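Side-chain contacts in UL37 (Suid herpesvirus 1, PDB 4K70), which is an inner tegument protein, represented by its N-terminal half, and probably helps control the trafficking of viral particles inside the host cell: residues A34-P39 against D173-Q178; G44-A49 against L95-G100; E86-L91 against A133-L138; S128-A133 against R161-P166; H382-D387 against L392-A397. All coordinates share one frame; numbering follows the deposited sequence. Where two conformers were deposited one is given.

From the N terminus, contact 1 closes the longest loop, joining the linker before helix 39-60 to the start of helix 175-188. Contacts 2, 3 and 4 are all nested inside it. Contact 2 joins helix 39-60 to the end of helix 89-98, and contact 3 brings the approach to that same helix against the end of helix 120-137; the two contacts cross, since 86-91 falls between 44-49 and 95-100. Contact 4 packs helix 120-137 on the loop after helix 156-159; it shares Ala133 with contact 3 and crosses it too. Contact 5 follows in series, a short connection between helices 366-385 and 392-402, linked to contact 1 through Gln178 and Leu392.

Contact 1 (A34-P39 against D173-Q178); sequences AGRETP and DMDFVQ
Arg36 and Asp175 carry this contact by themselves, and their geometry is that of an ion pair without a directed hydrogen bond. NE of Arg36 lies 3.6 Å from OD2 of Asp175, close enough for a salt bridge, yet the oxygen sits well out of the guanidinium plane and no N-H is aimed at it. The guanidinium and carboxylate planes stand 74° apart. The nearest approach is made by the aliphatic part of the arginine: its CD is 2.9 Å from OD2 of Asp175, a tight carbon-oxygen distance. Farther along, NH1 of Arg36 comes to 3.3 Å from CB of Asp175, so the arginine crosses the aspartate at a slant. Bends at chi2 (-120°) and chi3 (-104°) produce this course. In the all-alpha N-terminal half of UL37, the pair ties the linker between helices 20-32 and 39-60 to the first turn of helix 175-188, for which Met174 is the N-cap residue. The two oxygens of Asp175 are divided between partners, since OD1 forms a salt bridge with NH2 of Arg476 on helix 464-481, while OD2 faces Arg36. The side chain of Asp179, a residue of a known calcium site of this protein with no calcium bound to it in this chain, approaches that of Arg36 to about 3 Å between nearest atoms, adding a second carboxylate that probably helps to balance the arginine's charge.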
# COMPACT_ATOMS: atom_id res chain seq x y z
N ALA A 34 -12.78 -2.16 23.56
CA ALA A 34 -11.88 -2.57 22.48
C ALA A 34 -12.62 -3.37 21.43
O ALA A 34 -12.07 -3.71 20.38
CB ALA A 34 -10.73 -3.37 23.05
N GLY A 35 -13.89 -3.67 21.70
CA GLY A 35 -14.68 -4.51 20.82
C GLY A 35 -15.00 -3.91 19.46
O GLY A 35 -15.70 -2.88 19.36
N ARG A 36 -14.50 -4.55 18.41
CA ARG A 36 -14.80 -4.13 17.04
C ARG A 36 -16.22 -4.52 16.62
O ARG A 36 -16.78 -5.49 17.10
CB ARG A 36 -13.77 -4.69 16.06
CG ARG A 36 -12.43 -3.98 16.12
CD ARG A 36 -12.09 -3.35 14.78
NE ARG A 36 -11.08 -4.13 14.08
CZ ARG A 36 -10.80 -4.02 12.79
NH1 ARG A 36 -11.47 -3.16 12.03
NH2 ARG A 36 -9.86 -4.78 12.26
N GLU A 37 -16.77 -3.75 15.69
CA GLU A 37 -18.15 -3.90 15.25
C GLU A 37 -18.20 -3.86 13.73
O GLU A 37 -17.26 -3.41 13.08
CB GLU A 37 -19.00 -2.77 15.83
CG GLU A 37 -20.27 -3.27 16.52
CD GLU A 37 -20.19 -3.17 18.03
OE1 GLU A 37 -19.34 -2.39 18.53
OE2 GLU A 37 -20.99 -3.86 18.72
N THR A 38 -19.30 -4.35 13.17
CA THR A 38 -19.44 -4.34 11.72
C THR A 38 -20.59 -3.41 11.34
O THR A 38 -21.42 -3.07 12.18
CB THR A 38 -19.68 -5.76 11.16
OG1 THR A 38 -20.97 -6.24 11.56
CG2 THR A 38 -18.59 -6.74 11.63
N PRO A 39 -20.61 -2.97 10.08
CA PRO A 39 -21.65 -2.06 9.61
C PRO A 39 -23.07 -2.59 9.86
O PRO A 39 -23.93 -1.84 10.34
CB PRO A 39 -21.35 -1.92 8.12
CG PRO A 39 -19.85 -2.13 8.03
CD PRO A 39 -19.52 -3.15 9.11
N ASP A 173 -7.83 7.88 12.35
CA ASP A 173 -7.52 6.75 13.21
C ASP A 173 -8.66 5.70 13.23
O ASP A 173 -8.54 4.70 13.91
CB ASP A 173 -7.23 7.22 14.63
CG ASP A 173 -6.71 6.10 15.53
OD1 ASP A 173 -5.69 5.48 15.18
OD2 ASP A 173 -7.32 5.84 16.60
N MET A 174 -9.76 5.94 12.52
CA MET A 174 -10.87 4.98 12.59
C MET A 174 -10.53 3.73 11.79
O MET A 174 -9.94 3.81 10.72
CB MET A 174 -12.18 5.59 12.11
CG MET A 174 -12.60 6.86 12.88
SD MET A 174 -14.29 7.30 12.49
CE MET A 174 -14.57 8.63 13.68
N ASP A 175 -10.91 2.57 12.31
CA ASP A 175 -10.50 1.30 11.70
C ASP A 175 -10.90 1.17 10.23
O ASP A 175 -10.11 0.72 9.41
CB ASP A 175 -11.01 0.10 12.51
CG ASP A 175 -10.37 0.02 13.89
OD1 ASP A 175 -9.30 0.64 14.09
OD2 ASP A 175 -10.93 -0.65 14.78
N PHE A 176 -12.13 1.54 9.90
CA PHE A 176 -12.56 1.40 8.50
C PHE A 176 -11.71 2.24 7.53
O PHE A 176 -11.52 1.86 6.37
CB PHE A 176 -14.06 1.67 8.33
CG PHE A 176 -14.45 3.11 8.47
CD1 PHE A 176 -14.76 3.65 9.72
CD2 PHE A 176 -14.54 3.92 7.35
CE1 PHE A 176 -15.13 4.98 9.84
CE2 PHE A 176 -14.91 5.26 7.47
CZ PHE A 176 -15.21 5.78 8.72
N VAL A 177 -11.19 3.37 8.00
CA VAL A 177 -10.33 4.17 7.15
C VAL A 177 -8.99 3.49 6.90
O VAL A 177 -8.51 3.44 5.77
CB VAL A 177 -10.07 5.57 7.74
CG1 VAL A 177 -8.91 6.23 7.00
CG2 VAL A 177 -11.35 6.43 7.65
N GLN A 178 -8.38 2.99 7.96
CA GLN A 178 -7.09 2.31 7.85
C GLN A 178 -7.20 1.01 7.05
O GLN A 178 -6.29 0.65 6.30
CB GLN A 178 -6.51 2.07 9.25
CG GLN A 178 -6.21 3.38 9.97
CD GLN A 178 -5.17 4.18 9.22
OE1 GLN A 178 -4.26 3.60 8.63
NE2 GLN A 178 -5.30 5.50 9.21

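Contact 2 (G44-A49 against L95-G100); sequences GLWARA and LGVVNG. With NA (sodium ion), chain I.
Trp46 on helix 39-60 packs against Val97 and Val98 at the C-terminal end of helix 89-98, a buried helix-to-helix contact within the all-alpha fold. The evidence for a CH-pi interaction is direct: CA of Val98 stands 3.9 Å from the centroid of the five-membered ring of Trp46 and only 19° off its normal, hence over the face. Ordinary apolar packing widens this patch. CG2 of Val98 also lies above the indole, over its centre, while CG1 of Val98 approaches CZ2 of Trp46 at 3.8 Å. Val97 works nearer the root of the side chain, its CG1 4.0 Å from CD1 of Trp46. With CG anti to the backbone N (chi1 171°), Trp46 projects its indole across Val98 at about a right angle. Polar bonding is directed elsewhere: NE1 of Trp46 is hydrogen-bonded to OG1 of Thr103, a hydroxyl that also bonds O of Val98 and so links both sides of the contact. Metal binding occupies the end of the second segment, where OD1 of Asn99 coordinates a sodium ion at 2.3 Å, with Asp121 as a further ligand. Water 1 completes the known ligands of that sodium. The same water donates a hydrogen bond to O of Gly100 at 2.9 Å.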
# COMPACT_ATOMS: atom_id res chain seq x y z
N GLY A 44 -27.92 -2.54 13.06
CA GLY A 44 -28.96 -3.20 13.82
C GLY A 44 -29.18 -2.62 15.21
O GLY A 44 -30.28 -2.69 15.75
N LEU A 45 -28.13 -2.03 15.79
CA LEU A 45 -28.19 -1.55 17.17
C LEU A 45 -28.30 -0.04 17.32
O LEU A 45 -28.43 0.46 18.43
CB LEU A 45 -26.96 -2.00 17.94
CG LEU A 45 -26.81 -3.50 18.20
CD1 LEU A 45 -25.46 -3.76 18.86
CD2 LEU A 45 -27.95 -3.99 19.07
N TRP A 46 -28.22 0.70 16.21
CA TRP A 46 -28.03 2.15 16.31
C TRP A 46 -29.16 2.87 17.05
O TRP A 46 -28.91 3.63 17.99
CB TRP A 46 -27.84 2.80 14.94
CG TRP A 46 -27.88 4.29 15.08
CD1 TRP A 46 -28.94 5.11 14.84
CD2 TRP A 46 -26.82 5.12 15.56
NE1 TRP A 46 -28.60 6.41 15.12
CE2 TRP A 46 -27.31 6.45 15.57
CE3 TRP A 46 -25.51 4.89 15.98
CZ2 TRP A 46 -26.52 7.53 15.97
CZ3 TRP A 46 -24.73 5.96 16.38
CH2 TRP A 46 -25.24 7.27 16.37
N ALA A 47 -30.40 2.66 16.61
CA ALA A 47 -31.54 3.40 17.13
C ALA A 47 -31.73 3.17 18.63
O ALA A 47 -31.95 4.11 19.39
CB ALA A 47 -32.80 3.05 16.36
N ARG A 48 -31.61 1.91 19.04
CA ARG A 48 -31.68 1.53 20.45
C ARG A 48 -30.52 2.14 21.23
O ARG A 48 -30.70 2.65 22.33
CB ARG A 48 -31.63 0.00 20.61
CG ARG A 48 -32.78 -0.76 19.97
CD ARG A 48 -32.41 -2.25 19.76
NE ARG A 48 -32.12 -2.93 21.02
CZ ARG A 48 -31.56 -4.14 21.13
NH1 ARG A 48 -31.20 -4.81 20.04
NH2 ARG A 48 -31.35 -4.67 22.33
N ALA A 49 -29.31 2.05 20.68
CA ALA A 49 -28.16 2.63 21.37
C ALA A 49 -28.33 4.14 21.54
O ALA A 49 -28.13 4.67 22.62
CB ALA A 49 -26.86 2.31 20.63
N LEU A 95 -24.65 4.85 7.41
CA LEU A 95 -24.77 6.31 7.57
C LEU A 95 -26.20 6.79 7.41
O LEU A 95 -26.64 7.68 8.12
CB LEU A 95 -23.88 7.04 6.56
CG LEU A 95 -22.38 6.87 6.76
CD1 LEU A 95 -21.65 7.69 5.72
CD2 LEU A 95 -21.99 7.26 8.17
N GLY A 96 -26.92 6.20 6.45
CA GLY A 96 -28.34 6.50 6.28
C GLY A 96 -29.18 6.28 7.53
O GLY A 96 -30.06 7.07 7.86
N VAL A 97 -28.92 5.18 8.23
CA VAL A 97 -29.55 4.90 9.52
C VAL A 97 -29.13 5.90 10.61
O VAL A 97 -29.97 6.44 11.32
CB VAL A 97 -29.26 3.45 9.96
CG1 VAL A 97 -29.61 3.23 11.43
CG2 VAL A 97 -30.04 2.48 9.08
N VAL A 98 -27.83 6.12 10.74
CA VAL A 98 -27.30 7.04 11.75
C VAL A 98 -27.92 8.43 11.60
O VAL A 98 -28.22 9.11 12.59
CB VAL A 98 -25.76 7.13 11.65
CG1 VAL A 98 -25.21 8.29 12.47
CG2 VAL A 98 -25.12 5.80 12.06
N ASN A 99 -28.15 8.82 10.36
CA ASN A 99 -28.59 10.15 9.99
C ASN A 99 -30.12 10.27 9.89
O ASN A 99 -30.64 11.32 9.54
CB ASN A 99 -27.94 10.53 8.65
CG ASN A 99 -28.22 11.97 8.24
OD1 ASN A 99 -27.86 12.91 8.95
ND2 ASN A 99 -28.83 12.13 7.07
N GLY A 100 -30.84 9.19 10.21
CA GLY A 100 -32.28 9.18 10.07
C GLY A 100 -33.00 10.19 10.96
O GLY A 100 -32.42 10.74 11.90
NA NA I . -27.98 13.37 11.23
O HOH W 1 -30.35 12.70 12.05

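Contact 3 (E86-L91 against A133-L138); sequences EGTAPL and AFDEAL. With NA (sodium ion), chain U.
Thr88 meets Phe134 and Asp135 through both branches of its side chain. Its CB keeps some distance, 4.0 Å from OD2 of Asp135, and the contact is made one atom farther out. The methyl branch, CG2, packs 3.6 Å from CD1 of Phe134, approaching the ring obliquely, and is also 3.5 Å from OD1 of Asp135. The hydroxyl branch, OG1, lies 3.0 Å from OD2 of Asp135, a distance and geometry suited to a hydrogen bond, although another acceptor competes for its single proton. The torsions explain this division: with chi1 at 56°, OG1 sits between the backbone N and the carbonyl carbon, and CG2 is anti to the latter. Here the turn leading into helix 89-98 is held against the last turns of helix 120-137, two neighbours in the all-alpha N-terminal half of UL37. A water bridge runs beside the direct contact: water 2 accepts from N of Thr88 at 2.8 Å and donates to OD1 of Asp135 at 2.7 Å. OD1 is thus held by the water, and OD2 is probably held by the hydroxyl, while OD1 also lies in the plane of the Phe134 ring at its edge. The same ring also stacks with Trp84. Away from the contact, OE1 of Glu86 binds a sodium ion at 2.2 Å, and Glu86 joins Asp83 in a calcium site.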
# COMPACT_ATOMS: atom_id res chain seq x y z
N GLU A 86 -16.83 -5.41 -0.49
CA GLU A 86 -18.21 -5.02 -0.79
C GLU A 86 -18.35 -3.52 -1.09
O GLU A 86 -19.45 -3.02 -1.28
CB GLU A 86 -19.11 -5.42 0.39
CG GLU A 86 -18.88 -6.87 0.85
CD GLU A 86 -19.58 -7.19 2.15
OE1 GLU A 86 -20.50 -6.43 2.52
OE2 GLU A 86 -19.21 -8.18 2.82
N GLY A 87 -17.23 -2.80 -1.13
CA GLY A 87 -17.29 -1.39 -1.51
C GLY A 87 -17.93 -0.47 -0.49
O GLY A 87 -18.02 -0.80 0.69
N THR A 88 -18.38 0.70 -0.94
CA THR A 88 -18.91 1.72 -0.03
C THR A 88 -20.38 1.52 0.39
O THR A 88 -20.81 2.05 1.42
CB THR A 88 -18.76 3.14 -0.60
OG1 THR A 88 -19.39 3.20 -1.89
CG2 THR A 88 -17.28 3.51 -0.73
N ALA A 89 -21.15 0.76 -0.39
CA ALA A 89 -22.60 0.66 -0.16
C ALA A 89 -23.01 0.38 1.29
O ALA A 89 -23.86 1.08 1.84
CB ALA A 89 -23.24 -0.36 -1.13
N PRO A 90 -22.41 -0.64 1.92
CA PRO A 90 -22.76 -0.98 3.30
C PRO A 90 -22.45 0.14 4.30
O PRO A 90 -23.15 0.26 5.31
CB PRO A 90 -21.86 -2.19 3.60
CG PRO A 90 -21.53 -2.76 2.25
CD PRO A 90 -21.41 -1.56 1.36
N LEU A 91 -21.41 0.93 4.03
CA LEU A 91 -21.10 2.07 4.88
C LEU A 91 -22.12 3.16 4.71
O LEU A 91 -22.59 3.74 5.69
CB LEU A 91 -19.72 2.66 4.56
CG LEU A 91 -18.54 1.82 5.01
CD1 LEU A 91 -17.25 2.63 4.87
CD2 LEU A 91 -18.76 1.36 6.45
N ALA A 133 -14.62 9.82 -2.20
CA ALA A 133 -13.20 9.86 -2.52
C ALA A 133 -12.65 8.44 -2.70
O ALA A 133 -11.83 8.18 -3.59
CB ALA A 133 -12.42 10.58 -1.42
N PHE A 134 -13.10 7.53 -1.85
CA PHE A 134 -12.65 6.14 -1.94
C PHE A 134 -13.00 5.62 -3.32
O PHE A 134 -12.14 5.13 -4.04
CB PHE A 134 -13.31 5.30 -0.84
CG PHE A 134 -13.02 3.82 -0.95
CD1 PHE A 134 -13.84 3.00 -1.69
CD2 PHE A 134 -11.93 3.27 -0.29
CE1 PHE A 134 -13.58 1.63 -1.79
CE2 PHE A 134 -11.66 1.91 -0.38
CZ PHE A 134 -12.49 1.09 -1.12
N ASP A 135 -14.27 5.78 -3.71
CA ASP A 135 -14.72 5.32 -5.02
C ASP A 135 -13.92 5.94 -6.16
O ASP A 135 -13.55 5.26 -7.12
CB ASP A 135 -16.22 5.57 -5.22
CG ASP A 135 -17.09 4.58 -4.46
OD1 ASP A 135 -16.64 3.43 -4.22
OD2 ASP A 135 -18.22 4.94 -4.09
N GLU A 136 -13.64 7.24 -6.07
CA GLU A 136 -12.83 7.89 -7.09
C GLU A 136 -11.42 7.29 -7.16
O GLU A 136 -10.89 7.10 -8.25
CB GLU A 136 -12.76 9.40 -6.85
CG GLU A 136 -12.50 10.21 -8.12
CD GLU A 136 -12.70 11.70 -7.91
OE1 GLU A 136 -13.58 12.07 -7.09
OE2 GLU A 136 -11.98 12.50 -8.55
N ALA A 137 -10.83 7.00 -6.00
CA ALA A 137 -9.48 6.43 -5.97
C ALA A 137 -9.39 5.07 -6.67
O ALA A 137 -8.34 4.72 -7.20
CB ALA A 137 -8.99 6.31 -4.52
N LEU A 138 -10.48 4.31 -6.65
CA LEU A 138 -10.48 2.97 -7.24
C LEU A 138 -10.93 2.93 -8.69
O LEU A 138 -10.97 1.88 -9.30
CB LEU A 138 -11.38 2.02 -6.44
CG LEU A 138 -10.87 1.60 -5.06
CD1 LEU A 138 -11.97 0.84 -4.35
CD2 LEU A 138 -9.63 0.73 -5.20
NA NA U . -20.80 -5.98 4.65
O HOH W 2 -17.86 1.08 -3.63
O HOH W 3 -19.07 -4.95 5.99

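Contact 4 (S128-A133 against R161-P166); sequences SEWCAA and RALVQP
Leu163 sets its CD2 methyl against both Trp130 and Ala133, making the apolar centre of the contact. CD2 lies 4.1 Å from the centroid of the five-membered ring of Trp130 and 17° off the normal, which places it over the face as a CH-pi partner. The same methyl is 3.5 Å from CB of Ala133, so one carbon touches both an aromatic and an aliphatic surface of helix 120-137. Farther out, CB of Ala133 meets CB of Ala162 at 4.0 Å. This joins the helix to the short 3-10 turn 161-163, in the loop between helices 156-159 and 175-188; from the latter helix Val177 also packs on Trp130, and Phe168 meets the indole edge-to-face. At the polar margin NE1 of Trp130 donates to O of Leu163 at 2.9 Å. The N-H...O angle is a bent 141°, with the oxygen 15° out of the indole plane, but the donor lies in the carbonyl plane on a lone pair. Next to it, NE2 of Gln165 bonds O of Ala162 at 2.9 Å in a straighter line, bracing the turn from within. Leu163 offers a methyl to the indole face and its carbonyl to the indole N-H, which probably limits the rotation of the indole without any charged group across the contact.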
# COMPACT_ATOMS: atom_id res chain seq x y z
N SER A 128 -19.65 10.22 4.06
CA SER A 128 -20.17 10.22 2.71
C SER A 128 -19.13 10.75 1.74
O SER A 128 -18.90 10.16 0.70
CB SER A 128 -21.44 11.08 2.63
OG SER A 128 -22.55 10.41 3.21
N GLU A 129 -18.53 11.89 2.08
CA GLU A 129 -17.48 12.50 1.26
C GLU A 129 -16.28 11.59 1.13
O GLU A 129 -15.75 11.41 0.04
CB GLU A 129 -17.03 13.83 1.84
CG GLU A 129 -18.11 14.89 1.86
CD GLU A 129 -17.61 16.21 2.42
OE1 GLU A 129 -16.37 16.40 2.45
OE2 GLU A 129 -18.44 17.03 2.82
N TRP A 130 -15.87 11.01 2.25
CA TRP A 130 -14.74 10.09 2.25
C TRP A 130 -15.01 8.88 1.34
O TRP A 130 -14.16 8.50 0.53
CB TRP A 130 -14.41 9.66 3.69
CG TRP A 130 -13.10 8.93 3.82
CD1 TRP A 130 -11.89 9.47 4.15
CD2 TRP A 130 -12.86 7.52 3.62
NE1 TRP A 130 -10.93 8.49 4.18
CE2 TRP A 130 -11.50 7.29 3.86
CE3 TRP A 130 -13.68 6.44 3.28
CZ2 TRP A 130 -10.92 6.02 3.75
CZ3 TRP A 130 -13.11 5.18 3.17
CH2 TRP A 130 -11.75 4.98 3.41
N CYS A 131 -16.21 8.28 1.45
CA CYS A 131 -16.59 7.18 0.55
C CYS A 131 -16.59 7.60 -0.92
O CYS A 131 -16.22 6.82 -1.78
CB CYS A 131 -17.97 6.58 0.91
SG CYS A 131 -17.98 5.69 2.49
N ALA A 132 -17.00 8.83 -1.21
CA ALA A 132 -16.96 9.31 -2.59
C ALA A 132 -15.52 9.37 -3.07
O ALA A 132 -15.22 9.01 -4.22
CB ALA A 132 -17.63 10.69 -2.70
N ALA A 133 -14.62 9.82 -2.20
CA ALA A 133 -13.20 9.86 -2.52
C ALA A 133 -12.65 8.44 -2.70
O ALA A 133 -11.83 8.18 -3.59
CB ALA A 133 -12.42 10.58 -1.42
N ARG A 161 -4.32 10.12 -1.64
CA ARG A 161 -4.21 11.53 -1.24
C ARG A 161 -5.50 12.13 -0.68
O ARG A 161 -5.48 12.73 0.39
CB ARG A 161 -3.73 12.36 -2.44
CG ARG A 161 -3.03 13.65 -2.09
CD ARG A 161 -2.23 14.17 -3.30
NE ARG A 161 -3.02 14.15 -4.53
CZ ARG A 161 -3.69 15.19 -5.02
NH1 ARG A 161 -3.66 16.36 -4.38
NH2 ARG A 161 -4.37 15.08 -6.14
N ALA A 162 -6.61 12.00 -1.40
CA ALA A 162 -7.88 12.59 -0.96
C ALA A 162 -8.38 11.98 0.36
O ALA A 162 -9.12 12.62 1.10
CB ALA A 162 -8.96 12.48 -2.05
N LEU A 163 -7.95 10.76 0.65
CA LEU A 163 -8.48 9.98 1.76
C LEU A 163 -7.86 10.35 3.10
O LEU A 163 -8.42 10.01 4.14
CB LEU A 163 -8.26 8.47 1.49
CG LEU A 163 -8.90 7.94 0.21
CD1 LEU A 163 -8.61 6.42 -0.01
CD2 LEU A 163 -10.38 8.20 0.22
N VAL A 164 -6.69 11.00 3.08
CA VAL A 164 -6.00 11.38 4.32
C VAL A 164 -5.74 12.90 4.42
O VAL A 164 -4.85 13.35 5.15
CB VAL A 164 -4.70 10.58 4.53
CG1 VAL A 164 -4.99 9.03 4.53
CG2 VAL A 164 -3.65 10.92 3.48
N GLN A 165 -6.50 13.68 3.66
CA GLN A 165 -6.43 15.14 3.76
C GLN A 165 -6.98 15.62 5.11
O GLN A 165 -7.76 14.91 5.75
CB GLN A 165 -7.20 15.81 2.62
CG GLN A 165 -8.71 15.50 2.61
CD GLN A 165 -9.40 16.15 1.43
OE1 GLN A 165 -9.58 17.36 1.40
NE2 GLN A 165 -9.75 15.34 0.43
N PRO A 166 -6.58 16.83 5.54
CA PRO A 166 -6.92 17.33 6.88
C PRO A 166 -8.42 17.38 7.17
O PRO A 166 -8.81 17.17 8.32
CB PRO A 166 -6.32 18.75 6.88
CG PRO A 166 -5.15 18.65 5.92
CD PRO A 166 -5.66 17.73 4.82

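Contact 5 (H382-D387 against L392-A397); sequences HRLLDD and LDYVRA. With NA (sodium ion), chain F; CA (calcium ion), chain D.
Asp387, which packs on Tyr394 and Ala397, also binds a calcium ion through OD2 at 2.3 Å. The contact belongs to a helix-loop-helix connection: the last helical residues of 366-385 and the loop residues that follow supply the metal ligands, and the first turns of helix 392-402 come back against them. The calcium is further held by O of Arg383 at 2.4 Å, OD1 of Asp386 at 2.4 Å and water 4. OD1 of Asp386 does double duty, for it also binds a sodium ion at 2.8 Å that O of His382 helps to coordinate. CG of Asp386 lies between the backbone N and the carbonyl carbon (chi1 74°), which turns the carboxylate back toward the preceding turn and its carbonyls. The two cations probably offset the negative charge that Asp386 and Asp387 bring together. On the apolar side, Tyr394 crosses Leu384 at about a right angle, with CE1 of the tyrosine 4.1 Å from CD2 of the leucine. Its hydroxyl is hydrogen-bonded to O of Met431, tethering the ring at its far end. Nearer its root, CD1 of Tyr394 lies 3.3 Å from O of Asp387, and CB of Ala397 rests 3.8 Å from CB of Asp387.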
# COMPACT_ATOMS: atom_id res chain seq x y z
N HIS A 382 10.68 -3.41 -4.44
CA HIS A 382 9.60 -4.13 -5.12
C HIS A 382 8.66 -4.82 -4.15
O HIS A 382 7.43 -4.84 -4.35
CB HIS A 382 10.16 -5.13 -6.13
CG HIS A 382 10.57 -4.51 -7.43
ND1 HIS A 382 9.66 -3.93 -8.29
CD2 HIS A 382 11.78 -4.38 -8.02
CE1 HIS A 382 10.30 -3.46 -9.35
NE2 HIS A 382 11.59 -3.73 -9.21
N ARG A 383 9.23 -5.39 -3.11
CA ARG A 383 8.47 -6.01 -2.03
C ARG A 383 7.54 -5.02 -1.32
O ARG A 383 6.40 -5.36 -1.01
CB ARG A 383 9.41 -6.60 -0.99
CG ARG A 383 10.03 -7.90 -1.40
CD ARG A 383 10.35 -8.69 -0.15
NE ARG A 383 11.68 -8.46 0.39
CZ ARG A 383 11.96 -8.51 1.69
NH1 ARG A 383 11.00 -8.75 2.58
NH2 ARG A 383 13.21 -8.32 2.11
N LEU A 384 8.04 -3.83 -1.03
CA LEU A 384 7.28 -2.83 -0.30
C LEU A 384 6.22 -2.14 -1.14
O LEU A 384 5.23 -1.63 -0.61
CB LEU A 384 8.20 -1.73 0.25
CG LEU A 384 9.17 -2.12 1.37
CD1 LEU A 384 10.31 -1.13 1.45
CD2 LEU A 384 8.43 -2.21 2.69
N LEU A 385 6.44 -2.07 -2.45
CA LEU A 385 5.64 -1.19 -3.29
C LEU A 385 4.14 -1.49 -3.26
O LEU A 385 3.32 -0.57 -3.25
CB LEU A 385 6.16 -1.18 -4.73
CG LEU A 385 5.35 -0.34 -5.72
CD1 LEU A 385 5.25 1.12 -5.27
CD2 LEU A 385 5.93 -0.44 -7.13
N ASP A 386 3.76 -2.77 -3.24
CA ASP A 386 2.33 -3.11 -3.25
C ASP A 386 1.61 -2.64 -2.00
O ASP A 386 0.40 -2.45 -2.01
CB ASP A 386 2.08 -4.63 -3.50
CG ASP A 386 2.41 -5.50 -2.28
OD1 ASP A 386 3.58 -5.90 -2.13
OD2 ASP A 386 1.48 -5.78 -1.49
N ASP A 387 2.36 -2.41 -0.93
CA ASP A 387 1.75 -2.07 0.34
C ASP A 387 1.76 -0.57 0.56
O ASP A 387 1.12 -0.08 1.49
CB ASP A 387 2.52 -2.73 1.47
CG ASP A 387 2.54 -4.23 1.34
OD1 ASP A 387 1.47 -4.85 1.54
OD2 ASP A 387 3.61 -4.78 1.03
N LEU A 392 -1.62 2.95 8.61
CA LEU A 392 -1.08 2.01 9.59
C LEU A 392 -0.61 0.70 8.97
O LEU A 392 0.41 0.14 9.37
CB LEU A 392 -2.17 1.70 10.62
CG LEU A 392 -1.82 0.78 11.77
CD1 LEU A 392 -0.57 1.30 12.46
CD2 LEU A 392 -2.99 0.71 12.74
N ASP A 393 -1.37 0.21 8.00
CA ASP A 393 -1.03 -1.04 7.31
C ASP A 393 0.35 -0.98 6.67
O ASP A 393 1.10 -1.96 6.68
CB ASP A 393 -2.05 -1.34 6.22
CG ASP A 393 -1.78 -2.66 5.53
OD1 ASP A 393 -2.02 -3.70 6.17
OD2 ASP A 393 -1.34 -2.67 4.36
N TYR A 394 0.68 0.16 6.08
CA TYR A 394 2.00 0.27 5.45
C TYR A 394 3.09 0.39 6.51
O TYR A 394 4.17 -0.16 6.34
CB TYR A 394 2.09 1.40 4.43
CG TYR A 394 3.46 1.47 3.78
CD1 TYR A 394 3.97 0.38 3.08
CD2 TYR A 394 4.25 2.61 3.88
CE1 TYR A 394 5.23 0.42 2.49
CE2 TYR A 394 5.51 2.67 3.29
CZ TYR A 394 5.99 1.56 2.59
OH TYR A 394 7.23 1.60 2.00
N VAL A 395 2.81 1.08 7.61
CA VAL A 395 3.75 1.13 8.73
C VAL A 395 4.12 -0.28 9.17
O VAL A 395 5.29 -0.60 9.35
CB VAL A 395 3.19 1.90 9.92
CG1 VAL A 395 4.11 1.74 11.10
CG2 VAL A 395 3.03 3.38 9.57
N ARG A 396 3.11 -1.13 9.32
CA ARG A 396 3.30 -2.53 9.70
C ARG A 396 4.01 -3.34 8.62
O ARG A 396 4.88 -4.16 8.94
CB ARG A 396 1.93 -3.17 10.00
CG ARG A 396 1.25 -2.64 11.27
CD ARG A 396 -0.20 -3.13 11.36
NE ARG A 396 -0.82 -2.80 12.64
CZ ARG A 396 -2.13 -2.87 12.88
NH1 ARG A 396 -2.97 -3.24 11.92
NH2 ARG A 396 -2.61 -2.56 14.08
N ALA A 397 3.64 -3.15 7.36
CA ALA A 397 4.27 -3.89 6.27
C ALA A 397 5.74 -3.49 6.13
O ALA A 397 6.60 -4.33 5.86
CB ALA A 397 3.56 -3.65 4.97
NA NA F . 5.21 -5.95 -4.40
CA CA D . 4.56 -6.55 -0.06
O HOH W 4 5.71 -6.87 2.03